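Local structure of thioredoxin reductase (Streptococcus pyogenes, 5UWY) at residues 247-252 with 266-271; 115-120 with 235-240; 19-24 with 71-76. The protein probably uses NADPH, through its bound FAD and a redox-active cysteine pair, to reduce the disulfide of thioredoxin. All coordinates share one frame; numbering follows the deposited sequence.

Contact 1 (247-252 with 266-271)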
ATOM      1  N   LYS A 247      17.932 -19.099   3.870  1.00 58.59           N
ATOM      2  CA  LYS A 247      19.329 -19.012   3.457  1.00 53.43           C
ATOM      3  C   LYS A 247      19.629 -19.963   2.306  1.00 52.60           C
ATOM      4  O   LYS A 247      20.459 -19.653   1.443  1.00 49.05           O
ATOM      5  CB  LYS A 247      20.248 -19.314   4.641  1.00 52.28           C
ATOM      6  N   ASP A 248      18.948 -21.111   2.265  1.00 63.57           N
ATOM      7  CA  ASP A 248      19.215 -22.143   1.271  1.00 74.75           C
ATOM      8  C   ASP A 248      18.736 -21.770  -0.125  1.00 69.22           C
ATOM      9  O   ASP A 248      19.130 -22.432  -1.091  1.00 67.11           O
ATOM     10  CB  ASP A 248      18.540 -23.449   1.692  1.00 90.28           C
ATOM     11  CG  ASP A 248      18.613 -23.689   3.187  1.00 99.25           C
ATOM     12  OD1 ASP A 248      19.577 -24.337   3.644  1.00 99.61           O
ATOM     13  OD2 ASP A 248      17.705 -23.215   3.905  1.00 98.14           O
ATOM     14  N   LEU A 249      17.915 -20.731  -0.259  1.00 63.35           N
ATOM     15  CA  LEU A 249      17.138 -20.517  -1.472  1.00 54.32           C
ATOM     16  C   LEU A 249      17.736 -19.480  -2.413  1.00 58.81           C
ATOM     17  O   LEU A 249      17.252 -19.350  -3.542  1.00 57.66           O
ATOM     18  CB  LEU A 249      15.702 -20.114  -1.109  1.00 45.87           C
ATOM     19  CG  LEU A 249      14.789 -21.185  -0.500  1.00 55.60           C
ATOM     20  CD1 LEU A 249      15.188 -21.533   0.929  1.00 65.09           C
ATOM     21  CD2 LEU A 249      13.332 -20.744  -0.550  1.00 48.28           C
ATOM     22  N   GLU A 250      18.765 -18.746  -1.981  1.00 65.87           N
ATOM     23  CA  GLU A 250      19.444 -17.754  -2.821  1.00 65.34           C
ATOM     24  C   GLU A 250      18.471 -16.701  -3.347  1.00 57.83           C
ATOM     25  O   GLU A 250      18.563 -16.256  -4.493  1.00 61.16           O
ATOM     26  CB  GLU A 250      20.193 -18.425  -3.974  1.00 68.15           C
ATOM     27  CG  GLU A 250      21.373 -19.272  -3.534  1.00 87.18           C
ATOM     28  CD  GLU A 250      21.814 -20.253  -4.602  1.00103.01           C
ATOM     29  OE1 GLU A 250      21.381 -21.424  -4.551  1.00109.36           O
ATOM     30  OE2 GLU A 250      22.594 -19.854  -5.492  1.00105.80           O
ATOM     31  N   ILE A 251      17.524 -16.297  -2.498  1.00 49.04           N
ATOM     32  CA  ILE A 251      16.578 -15.245  -2.839  1.00 39.40           C
ATOM     33  C   ILE A 251      16.896 -13.940  -2.131  1.00 33.78           C
ATOM     34  O   ILE A 251      16.209 -12.933  -2.356  1.00 31.64           O
ATOM     35  CB  ILE A 251      15.137 -15.691  -2.530  1.00 29.09           C
ATOM     36  CG1 ILE A 251      14.856 -15.600  -1.031  1.00 31.18           C
ATOM     37  CG2 ILE A 251      14.936 -17.122  -2.984  1.00 31.28           C
ATOM     38  CD1 ILE A 251      13.519 -16.195  -0.628  1.00 29.42           C
ATOM     39  N   THR A 252      17.923 -13.924  -1.292  1.00 37.70           N
ATOM     40  CA  THR A 252      18.318 -12.754  -0.526  1.00 37.99           C
ATOM     41  C   THR A 252      19.493 -12.051  -1.197  1.00 40.73           C
ATOM     42  O   THR A 252      20.154 -12.593  -2.086  1.00 42.41           O
ATOM     43  CB  THR A 252      18.687 -13.154   0.905  1.00 46.08           C
ATOM     44  OG1 THR A 252      19.615 -14.248   0.870  1.00 58.84           O
ATOM     45  CG2 THR A 252      17.448 -13.584   1.671  1.00 39.90           C
ATOM     46  N   THR A 266       9.444 -13.908  -6.248  1.00 35.45           N
ATOM     47  CA  THR A 266      10.847 -14.216  -6.030  1.00 29.61           C
ATOM     48  C   THR A 266      11.415 -14.941  -7.256  1.00 27.01           C
ATOM     49  O   THR A 266      10.677 -15.398  -8.130  1.00 46.52           O
ATOM     50  CB  THR A 266      10.953 -15.035  -4.730  1.00 31.65           C
ATOM     51  OG1 THR A 266      10.916 -14.146  -3.607  1.00 46.70           O
ATOM     52  CG2 THR A 266      12.191 -15.879  -4.638  1.00 31.16           C
ATOM     53  N   SER A 267      12.750 -14.995  -7.347  1.00 29.09           N
ATOM     54  CA  SER A 267      13.398 -15.825  -8.357  1.00 29.16           C
ATOM     55  C   SER A 267      12.916 -17.276  -8.325  1.00 42.07           C
ATOM     56  O   SER A 267      13.049 -17.979  -9.330  1.00 49.66           O
ATOM     57  CB  SER A 267      14.914 -15.787  -8.174  1.00 30.72           C
ATOM     58  OG  SER A 267      15.284 -16.329  -6.918  1.00 49.57           O
ATOM     59  N   ILE A 268      12.373 -17.724  -7.202  1.00 29.50           N
ATOM     60  CA  ILE A 268      11.797 -19.075  -7.098  1.00 37.12           C
ATOM     61  C   ILE A 268      10.301 -18.963  -7.398  1.00 38.81           C
ATOM     62  O   ILE A 268       9.572 -18.321  -6.637  1.00 49.44           O
ATOM     63  CB  ILE A 268      12.026 -19.666  -5.703  1.00 31.29           C
ATOM     64  CG1 ILE A 268      13.520 -19.854  -5.443  1.00 32.88           C
ATOM     65  CG2 ILE A 268      11.289 -20.990  -5.571  1.00 38.71           C
ATOM     66  CD1 ILE A 268      13.825 -20.636  -4.188  1.00 39.44           C
ATOM     67  N   PRO A 269       9.820 -19.585  -8.479  1.00 43.63           N
ATOM     68  CA  PRO A 269       8.387 -19.478  -8.800  1.00 38.97           C
ATOM     69  C   PRO A 269       7.528 -20.111  -7.716  1.00 37.25           C
ATOM     70  O   PRO A 269       7.797 -21.221  -7.250  1.00 41.27           O
ATOM     71  CB  PRO A 269       8.267 -20.235 -10.132  1.00 36.27           C
ATOM     72  CG  PRO A 269       9.673 -20.347 -10.657  1.00 39.47           C
ATOM     73  CD  PRO A 269      10.547 -20.411  -9.448  1.00 48.29           C
ATOM     74  N   GLY A 270       6.485 -19.385  -7.310  1.00 36.35           N
ATOM     75  CA  GLY A 270       5.550 -19.846  -6.309  1.00 35.87           C
ATOM     76  C   GLY A 270       5.775 -19.277  -4.922  1.00 33.04           C
ATOM     77  O   GLY A 270       4.876 -19.361  -4.077  1.00 36.18           O
ATOM     78  N   ILE A 271       6.948 -18.707  -4.662  1.00 27.42           N
ATOM     79  CA  ILE A 271       7.273 -18.112  -3.374  1.00 30.66           C
ATOM     80  C   ILE A 271       7.356 -16.602  -3.554  1.00 29.93           C
ATOM     81  O   ILE A 271       7.994 -16.115  -4.493  1.00 26.77           O
ATOM     82  CB  ILE A 271       8.578 -18.687  -2.798  1.00 35.44           C
ATOM     83  CG1 ILE A 271       8.417 -20.182  -2.525  1.00 37.77           C
ATOM     84  CG2 ILE A 271       8.974 -17.952  -1.528  1.00 33.26           C
ATOM     85  CD1 ILE A 271       9.720 -20.902  -2.279  1.00 31.48           C
TER
HETATM   86  O   HOH W   1      17.202 -13.982  -6.302  1.00 29.15           O
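With chi1 at -64° and chi2 at -171°, I268 carries its CD1 toward 247-252 on an extended chain to meet L249, whose CB lies 3.6 Å from I268 CD1. In L249, chi1 of -71° sets CG beside the backbone N. Its CD2 lies near the same I268 methyl and also within 4.0 Å of I271 CD1. L249 crosses both isoleucines at about a right angle. Two residues on, I251 adds its branch methyl CG2, 3.4 Å from T266 CG2 and 3.9 Å from I268 CD1, so I268 CD1 touches both L249 and I251. No direct hydrogen bond joins the two segments. At the more exposed margin one water bridges them, donating to E250 O at 3.2 Å and pairing with S267 OG at 3.1 Å. A type II turn from I268 to I271 folds 266-271 back, and the bond from T266 N to I271 O closes its base. Both segments belong to the long connection between strands 239-241 and 271-273. L249 and I268 also rest on strand 84-87, while I271, entering strand 271-273, packs on V106 and I108 of the adjacent parallel strand 105-108.

Contact 2 (115-120 with 235-240)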
ATOM      1  N   ARG A 115      17.853  -3.096  15.068  1.00 42.56           N
ATOM      2  CA  ARG A 115      18.964  -3.348  15.974  1.00 43.31           C
ATOM      3  C   ARG A 115      18.932  -2.342  17.117  1.00 45.59           C
ATOM      4  O   ARG A 115      18.450  -1.217  16.967  1.00 49.91           O
ATOM      5  CB  ARG A 115      20.303  -3.282  15.235  1.00 43.63           C
ATOM      6  CG  ARG A 115      20.490  -4.391  14.209  1.00 54.94           C
ATOM      7  CD  ARG A 115      21.746  -4.202  13.364  1.00 70.91           C
ATOM      8  NE  ARG A 115      22.899  -4.889  13.941  1.00 83.39           N
ATOM      9  CZ  ARG A 115      23.934  -4.271  14.501  1.00 84.37           C
ATOM     10  NH1 ARG A 115      23.964  -2.946  14.559  1.00 82.46           N
ATOM     11  NH2 ARG A 115      24.938  -4.979  15.005  1.00 75.84           N
ATOM     12  N   VAL A 116      19.430  -2.758  18.279  1.00 54.49           N
ATOM     13  CA  VAL A 116      19.336  -1.960  19.491  1.00 51.53           C
ATOM     14  C   VAL A 116      20.738  -1.559  19.942  1.00 52.89           C
ATOM     15  O   VAL A 116      21.746  -2.002  19.392  1.00 52.09           O
ATOM     16  CB  VAL A 116      18.584  -2.696  20.616  1.00 45.18           C
ATOM     17  CG1 VAL A 116      17.156  -3.001  20.185  1.00 44.37           C
ATOM     18  CG2 VAL A 116      19.314  -3.971  20.991  1.00 54.41           C
ATOM     19  N   LEU A 117      20.784  -0.705  20.962  1.00 53.73           N
ATOM     20  CA  LEU A 117      22.036  -0.136  21.443  1.00 47.69           C
ATOM     21  C   LEU A 117      22.617  -0.872  22.640  1.00 48.62           C
ATOM     22  O   LEU A 117      23.830  -0.805  22.861  1.00 53.43           O
ATOM     23  CB  LEU A 117      21.834   1.336  21.816  1.00 49.32           C
ATOM     24  CG  LEU A 117      22.892   2.352  21.389  1.00 56.72           C
ATOM     25  CD1 LEU A 117      23.487   1.972  20.048  1.00 53.14           C
ATOM     26  CD2 LEU A 117      22.271   3.736  21.323  1.00 48.61           C
ATOM     27  N   GLY A 118      21.790  -1.571  23.414  1.00 48.49           N
ATOM     28  CA  GLY A 118      22.258  -2.230  24.617  1.00 53.70           C
ATOM     29  C   GLY A 118      22.354  -1.330  25.824  1.00 62.85           C
ATOM     30  O   GLY A 118      23.240  -1.525  26.662  1.00 65.62           O
ATOM     31  N   VAL A 119      21.462  -0.354  25.946  1.00 66.60           N
ATOM     32  CA  VAL A 119      21.549   0.673  26.979  1.00 51.05           C
ATOM     33  C   VAL A 119      20.370   0.516  27.932  1.00 55.42           C
ATOM     34  O   VAL A 119      19.237   0.295  27.481  1.00 49.99           O
ATOM     35  CB  VAL A 119      21.589   2.074  26.347  1.00 50.93           C
ATOM     36  CG1 VAL A 119      21.113   3.136  27.325  1.00 51.58           C
ATOM     37  CG2 VAL A 119      22.990   2.387  25.841  1.00 51.57           C
ATOM     38  N   PRO A 120      20.581   0.600  29.247  1.00 60.76           N
ATOM     39  CA  PRO A 120      19.447   0.516  30.178  1.00 55.78           C
ATOM     40  C   PRO A 120      18.559   1.746  30.056  1.00 58.71           C
ATOM     41  O   PRO A 120      19.035   2.882  30.115  1.00 55.55           O
ATOM     42  CB  PRO A 120      20.119   0.434  31.552  1.00 53.67           C
ATOM     43  CG  PRO A 120      21.440   1.095  31.358  1.00 54.85           C
ATOM     44  CD  PRO A 120      21.865   0.771  29.951  1.00 53.87           C
ATOM     45  N   ILE A 235      17.434   6.470  17.413  1.00 51.92           N
ATOM     46  CA  ILE A 235      18.597   5.624  17.221  1.00 52.18           C
ATOM     47  C   ILE A 235      18.405   4.846  15.937  1.00 65.02           C
ATOM     48  O   ILE A 235      17.358   4.221  15.724  1.00 70.97           O
ATOM     49  CB  ILE A 235      18.804   4.645  18.387  1.00 56.33           C
ATOM     50  CG1 ILE A 235      18.697   5.372  19.718  1.00 56.06           C
ATOM     51  CG2 ILE A 235      20.157   3.921  18.251  1.00 64.32           C
ATOM     52  CD1 ILE A 235      18.224   4.485  20.848  1.00 53.64           C
ATOM     53  N   TYR A 236      19.412   4.891  15.085  1.00 67.52           N
ATOM     54  CA  TYR A 236      19.500   3.987  13.950  1.00 76.15           C
ATOM     55  C   TYR A 236      20.879   3.352  13.933  1.00 78.46           C
ATOM     56  O   TYR A 236      21.884   4.053  13.784  1.00 75.75           O
ATOM     57  CB  TYR A 236      19.212   4.667  12.615  1.00 87.72           C
ATOM     58  CG  TYR A 236      18.514   3.626  11.777  1.00 91.77           C
ATOM     59  CD1 TYR A 236      19.028   3.161  10.581  1.00 85.66           C
ATOM     60  CD2 TYR A 236      17.385   3.030  12.267  1.00 89.77           C
ATOM     61  CE1 TYR A 236      18.362   2.146   9.843  1.00 83.61           C
ATOM     62  CE2 TYR A 236      16.724   2.046  11.568  1.00 85.65           C
ATOM     63  CZ  TYR A 236      17.208   1.616  10.377  1.00 89.66           C
ATOM     64  OH  TYR A 236      16.470   0.626   9.743  1.00 93.04           O
ATOM     65  N   VAL A 237      20.929   2.033  14.116  1.00 75.95           N
ATOM     66  CA  VAL A 237      22.177   1.291  14.102  1.00 71.66           C
ATOM     67  C   VAL A 237      22.210   0.221  13.029  1.00 65.00           C
ATOM     68  O   VAL A 237      23.134  -0.585  13.006  1.00 70.73           O
ATOM     69  CB  VAL A 237      22.453   0.678  15.491  1.00 68.12           C
ATOM     70  CG1 VAL A 237      23.032   1.723  16.421  1.00 65.08           C
ATOM     71  CG2 VAL A 237      21.177   0.115  16.079  1.00 66.16           C
ATOM     72  N   GLY A 238      21.236   0.202  12.126  1.00 59.66           N
ATOM     73  CA  GLY A 238      21.023  -0.892  11.208  1.00 54.45           C
ATOM     74  C   GLY A 238      19.770  -1.680  11.555  1.00 52.23           C
ATOM     75  O   GLY A 238      19.141  -1.484  12.596  1.00 57.76           O
HETATM   76  N   MSE A 239      19.405  -2.571  10.630  1.00 48.16           N
HETATM   77  CA  MSE A 239      18.320  -3.536  10.877  1.00 50.57           C
HETATM   78  C   MSE A 239      18.584  -4.946  10.345  1.00 57.66           C
HETATM   79  O   MSE A 239      19.292  -5.141   9.357  1.00 60.92           O
HETATM   80  CB  MSE A 239      16.985  -3.070  10.307  1.00 52.69           C
HETATM   81  CG  MSE A 239      17.037  -2.204   9.080  1.00 69.29           C
HETATM   82 SE   MSE A 239      15.258  -1.620   8.512  0.61 76.36          SE
HETATM   83  CE  MSE A 239      14.418  -1.351  10.229  1.00 51.30           C
ATOM     84  N   ASN A 240      17.994  -5.921  11.030  1.00 60.89           N
ATOM     85  CA  ASN A 240      18.195  -7.331  10.729  1.00 67.75           C
ATOM     86  C   ASN A 240      16.943  -7.908  10.082  1.00 65.31           C
ATOM     87  O   ASN A 240      15.919  -8.081  10.759  1.00 68.65           O
ATOM     88  CB  ASN A 240      18.542  -8.085  12.015  1.00 65.95           C
ATOM     89  CG  ASN A 240      19.783  -7.531  12.684  1.00 66.86           C
ATOM     90  OD1 ASN A 240      20.677  -7.007  12.016  1.00 68.88           O
ATOM     91  ND2 ASN A 240      19.830  -7.611  14.008  1.00 66.67           N
TER
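L117 packs against the buried I235 and against V237 on the apolar, inner side of this contact; on the polar side R115, though heavily covered by 235-240, remains exposed, as does N240. L117 splits its two methyls between the partners: CD2 lies 3.7 Å from I235 CG2, and CD1 lies 3.7 Å from V237 CG1. V149 of strand 145-149 backs both I235 and L117. V237 then bridges the two sides, its CG2 resting beside the CB of R115 at 3.6 Å.

Toward solvent the contact becomes polar. R115 N donates to G238 O at 3.2 Å with an N-H...O angle of 150°. The arginine chain bends at chi3 (92°), and its NH1 reaches V237 O at 2.9 Å. That bond is less straight, at 133°, and the donor stands above the carbonyl plane. N240 lies across the arginine's aliphatic part, with OD1 3.3 Å from R115 CD; no hydrogen bond between these two side chains is evident.

R115 thus holds two successive carbonyls, one by its backbone and one by its side chain, just beyond the antiparallel pair 112-114 and 239-241. V237 O meets the guanidinium at its NH1 edge, near the guanidinium plane. The main chain of 237-238 is therefore held by one fairly straight bond and one bent one, to which the charged group probably adds a charge-dipole attraction for V237 O.

Contact 3 (19-24 with 71-76)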
ATOM      1  N   ALA A  19      -2.052  -9.900   2.876  1.00 25.18           N
ATOM      2  CA  ALA A  19      -1.986 -11.000   1.920  1.00 24.35           C
ATOM      3  C   ALA A  19      -2.970 -12.103   2.285  1.00 25.37           C
ATOM      4  O   ALA A  19      -3.593 -12.704   1.403  1.00 28.66           O
ATOM      5  CB  ALA A  19      -0.561 -11.551   1.848  1.00 25.62           C
ATOM      6  N   ALA A  20      -3.125 -12.380   3.583  1.00 26.93           N
ATOM      7  CA  ALA A  20      -4.097 -13.381   4.014  1.00 28.25           C
ATOM      8  C   ALA A  20      -5.517 -12.928   3.720  1.00 31.43           C
ATOM      9  O   ALA A  20      -6.360 -13.731   3.302  1.00 45.28           O
ATOM     10  CB  ALA A  20      -3.931 -13.670   5.503  1.00 30.07           C
ATOM     11  N   LEU A  21      -5.799 -11.644   3.938  1.00 28.90           N
ATOM     12  CA  LEU A  21      -7.125 -11.109   3.654  1.00 29.61           C
ATOM     13  C   LEU A  21      -7.476 -11.278   2.182  1.00 30.14           C
ATOM     14  O   LEU A  21      -8.527 -11.832   1.841  1.00 34.36           O
ATOM     15  CB  LEU A  21      -7.183  -9.638   4.061  1.00 29.99           C
ATOM     16  CG  LEU A  21      -8.460  -8.863   3.743  1.00 31.65           C
ATOM     17  CD1 LEU A  21      -9.601  -9.327   4.632  1.00 33.06           C
ATOM     18  CD2 LEU A  21      -8.221  -7.368   3.895  1.00 30.99           C
ATOM     19  N   TYR A  22      -6.595 -10.816   1.292  1.00 34.71           N
ATOM     20  CA  TYR A  22      -6.893 -10.893  -0.134  1.00 29.71           C
ATOM     21  C   TYR A  22      -6.947 -12.338  -0.610  1.00 25.44           C
ATOM     22  O   TYR A  22      -7.883 -12.734  -1.315  1.00 43.21           O
ATOM     23  CB  TYR A  22      -5.859 -10.098  -0.930  1.00 24.36           C
ATOM     24  CG  TYR A  22      -6.229  -8.644  -1.113  1.00 24.76           C
ATOM     25  CD1 TYR A  22      -5.977  -7.713  -0.116  1.00 25.48           C
ATOM     26  CD2 TYR A  22      -6.839  -8.207  -2.281  1.00 24.63           C
ATOM     27  CE1 TYR A  22      -6.317  -6.385  -0.280  1.00 26.06           C
ATOM     28  CE2 TYR A  22      -7.183  -6.881  -2.454  1.00 25.32           C
ATOM     29  CZ  TYR A  22      -6.919  -5.974  -1.451  1.00 26.04           C
ATOM     30  OH  TYR A  22      -7.260  -4.651  -1.619  1.00 32.89           O
ATOM     31  N   ALA A  23      -5.953 -13.143  -0.230  1.00 25.09           N
ATOM     32  CA  ALA A  23      -5.888 -14.524  -0.700  1.00 24.89           C
ATOM     33  C   ALA A  23      -7.098 -15.325  -0.236  1.00 26.59           C
ATOM     34  O   ALA A  23      -7.717 -16.048  -1.023  1.00 27.99           O
ATOM     35  CB  ALA A  23      -4.595 -15.179  -0.216  1.00 27.10           C
ATOM     36  N   ALA A  24      -7.447 -15.206   1.047  1.00 29.79           N
ATOM     37  CA  ALA A  24      -8.590 -15.945   1.572  1.00 29.92           C
ATOM     38  C   ALA A  24      -9.896 -15.432   0.979  1.00 36.69           C
ATOM     39  O   ALA A  24     -10.787 -16.224   0.652  1.00 45.72           O
ATOM     40  CB  ALA A  24      -8.622 -15.854   3.095  1.00 31.71           C
ATOM     41  N   GLU A  71     -10.843 -14.083  10.542  1.00 60.55           N
ATOM     42  CA  GLU A  71     -11.616 -15.254  10.949  1.00 62.49           C
ATOM     43  C   GLU A  71     -12.855 -15.426  10.078  1.00 56.53           C
ATOM     44  O   GLU A  71     -13.231 -16.552   9.732  1.00 47.17           O
ATOM     45  CB  GLU A  71     -12.006 -15.141  12.424  1.00 59.42           C
ATOM     46  N   LYS A  72     -13.492 -14.314   9.703  1.00 54.84           N
ATOM     47  CA  LYS A  72     -14.631 -14.363   8.796  1.00 47.54           C
ATOM     48  C   LYS A  72     -14.283 -15.049   7.479  1.00 53.98           C
ATOM     49  O   LYS A  72     -15.140 -15.704   6.875  1.00 56.90           O
ATOM     50  CB  LYS A  72     -15.143 -12.939   8.553  1.00 47.00           C
ATOM     51  CG  LYS A  72     -15.854 -12.719   7.233  1.00 48.95           C
ATOM     52  CD  LYS A  72     -16.012 -11.232   6.945  1.00 59.92           C
ATOM     53  CE  LYS A  72     -14.682 -10.508   7.100  1.00 67.24           C
ATOM     54  NZ  LYS A  72     -14.821  -9.104   7.556  1.00 68.80           N
ATOM     55  N   PHE A  73     -13.030 -14.940   7.032  1.00 55.64           N
ATOM     56  CA  PHE A  73     -12.603 -15.473   5.742  1.00 47.82           C
ATOM     57  C   PHE A  73     -11.829 -16.786   5.850  1.00 52.29           C
ATOM     58  O   PHE A  73     -11.140 -17.168   4.897  1.00 58.11           O
ATOM     59  CB  PHE A  73     -11.752 -14.450   4.991  1.00 41.96           C
ATOM     60  CG  PHE A  73     -12.513 -13.243   4.518  1.00 41.39           C
ATOM     61  CD1 PHE A  73     -13.605 -13.385   3.681  1.00 43.45           C
ATOM     62  CD2 PHE A  73     -12.103 -11.965   4.869  1.00 48.54           C
ATOM     63  CE1 PHE A  73     -14.299 -12.278   3.230  1.00 45.51           C
ATOM     64  CE2 PHE A  73     -12.790 -10.852   4.410  1.00 49.26           C
ATOM     65  CZ  PHE A  73     -13.892 -11.011   3.595  1.00 46.25           C
ATOM     66  N   ASN A  74     -11.909 -17.471   6.993  1.00 54.84           N
ATOM     67  CA  ASN A  74     -11.361 -18.829   7.151  1.00 55.98           C
ATOM     68  C   ASN A  74      -9.838 -18.870   7.091  1.00 46.24           C
ATOM     69  O   ASN A  74      -9.250 -19.885   6.710  1.00 40.14           O
ATOM     70  CB  ASN A  74     -11.940 -19.789   6.109  1.00 67.12           C
ATOM     71  CG  ASN A  74     -13.111 -20.563   6.639  1.00 86.91           C
ATOM     72  OD1 ASN A  74     -14.246 -20.091   6.607  1.00 93.30           O
ATOM     73  ND2 ASN A  74     -12.848 -21.771   7.124  1.00 90.28           N
ATOM     74  N   VAL A  75      -9.179 -17.792   7.498  1.00 48.39           N
ATOM     75  CA  VAL A  75      -7.727 -17.823   7.606  1.00 46.16           C
ATOM     76  C   VAL A  75      -7.361 -18.656   8.824  1.00 48.92           C
ATOM     77  O   VAL A  75      -7.772 -18.345   9.946  1.00 46.51           O
ATOM     78  CB  VAL A  75      -7.152 -16.410   7.719  1.00 46.43           C
ATOM     79  CG1 VAL A  75      -5.640 -16.473   7.913  1.00 36.20           C
ATOM     80  CG2 VAL A  75      -7.506 -15.597   6.483  1.00 51.30           C
ATOM     81  N   GLU A  76      -6.613 -19.735   8.611  1.00 56.05           N
ATOM     82  CA  GLU A  76      -6.237 -20.570   9.746  1.00 62.02           C
ATOM     83  C   GLU A  76      -4.922 -20.068  10.339  1.00 59.12           C
ATOM     84  O   GLU A  76      -3.931 -19.891   9.620  1.00 59.32           O
ATOM     85  CB  GLU A  76      -6.151 -22.048   9.370  1.00 76.79           C
ATOM     86  CG  GLU A  76      -5.594 -22.922  10.490  1.00 93.39           C
ATOM     87  CD  GLU A  76      -6.592 -23.151  11.621  1.00104.91           C
ATOM     88  OE1 GLU A  76      -6.336 -24.007  12.498  1.00103.51           O
ATOM     89  OE2 GLU A  76      -7.641 -22.474  11.634  1.00102.64           O
TER
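F73, within the type I turn that runs from E71 to N74, is the first residue of 71-76 to touch 19-24, and it does so twice. L21 CD1 approaches its ring obliquely, 3.5 Å from F73 CE2 and 3.6 Å from F73 CD2. In L21, chi1 of 175° sets CG anti to the backbone N, and chi2 of 71° then places CD1 by the ring. Closer to the main chain, F73 CB lies 3.9 Å from A24 CB, the same methyl that abuts F73 O. N74 closes the turn, its N bonded to E71 O at 3.2 Å, and its side chain leads away from the helix. V75 turns back toward it. Its CG1 is anti to the backbone N (chi1 177°), which sets CG2 beside that N and 3.6 Å from A24 CB, while CG1 comes 4.1 Å from A20 CB. E76 then enters edge strand 76-79, bonding through its backbone to V30 and I32.

Helix 14-25 follows the GxGxxG-type turn of a probable Rossmann-type FAD-binding fold. K72 makes a salt bridge with D55 of the second subunit, whose E49 also packs on L21 and F73. No hydrogen bond crosses between the segments, so the join is apolar; the small methyls of A20 and A24, one helical turn apart, allow close approach, with the CA atoms of A24 and F73 5.8 Å apart.

How the contacts relate
Along the chain contact 3 closes first, then contact 2, then contact 1. Contacts 1 and 3, with centres 24 Å apart, flank the same five-stranded parallel sheet of the FAD-binding domain: contact 3 adjoins its outermost strand 76-79, and contact 1 leads into strand 271-273 at the opposite edge. Contact 2, with its centre 28 Å from that of contact 1 and 34 Å from that of contact 3, lies where the antiparallel pair 112-114 and 239-241 meets the second parallel sheet through strand 232-235. None touches another. In relatives, this two-stranded link lets the NADPH domain rotate against the FAD domain, so contact 2 probably sits near that hinge.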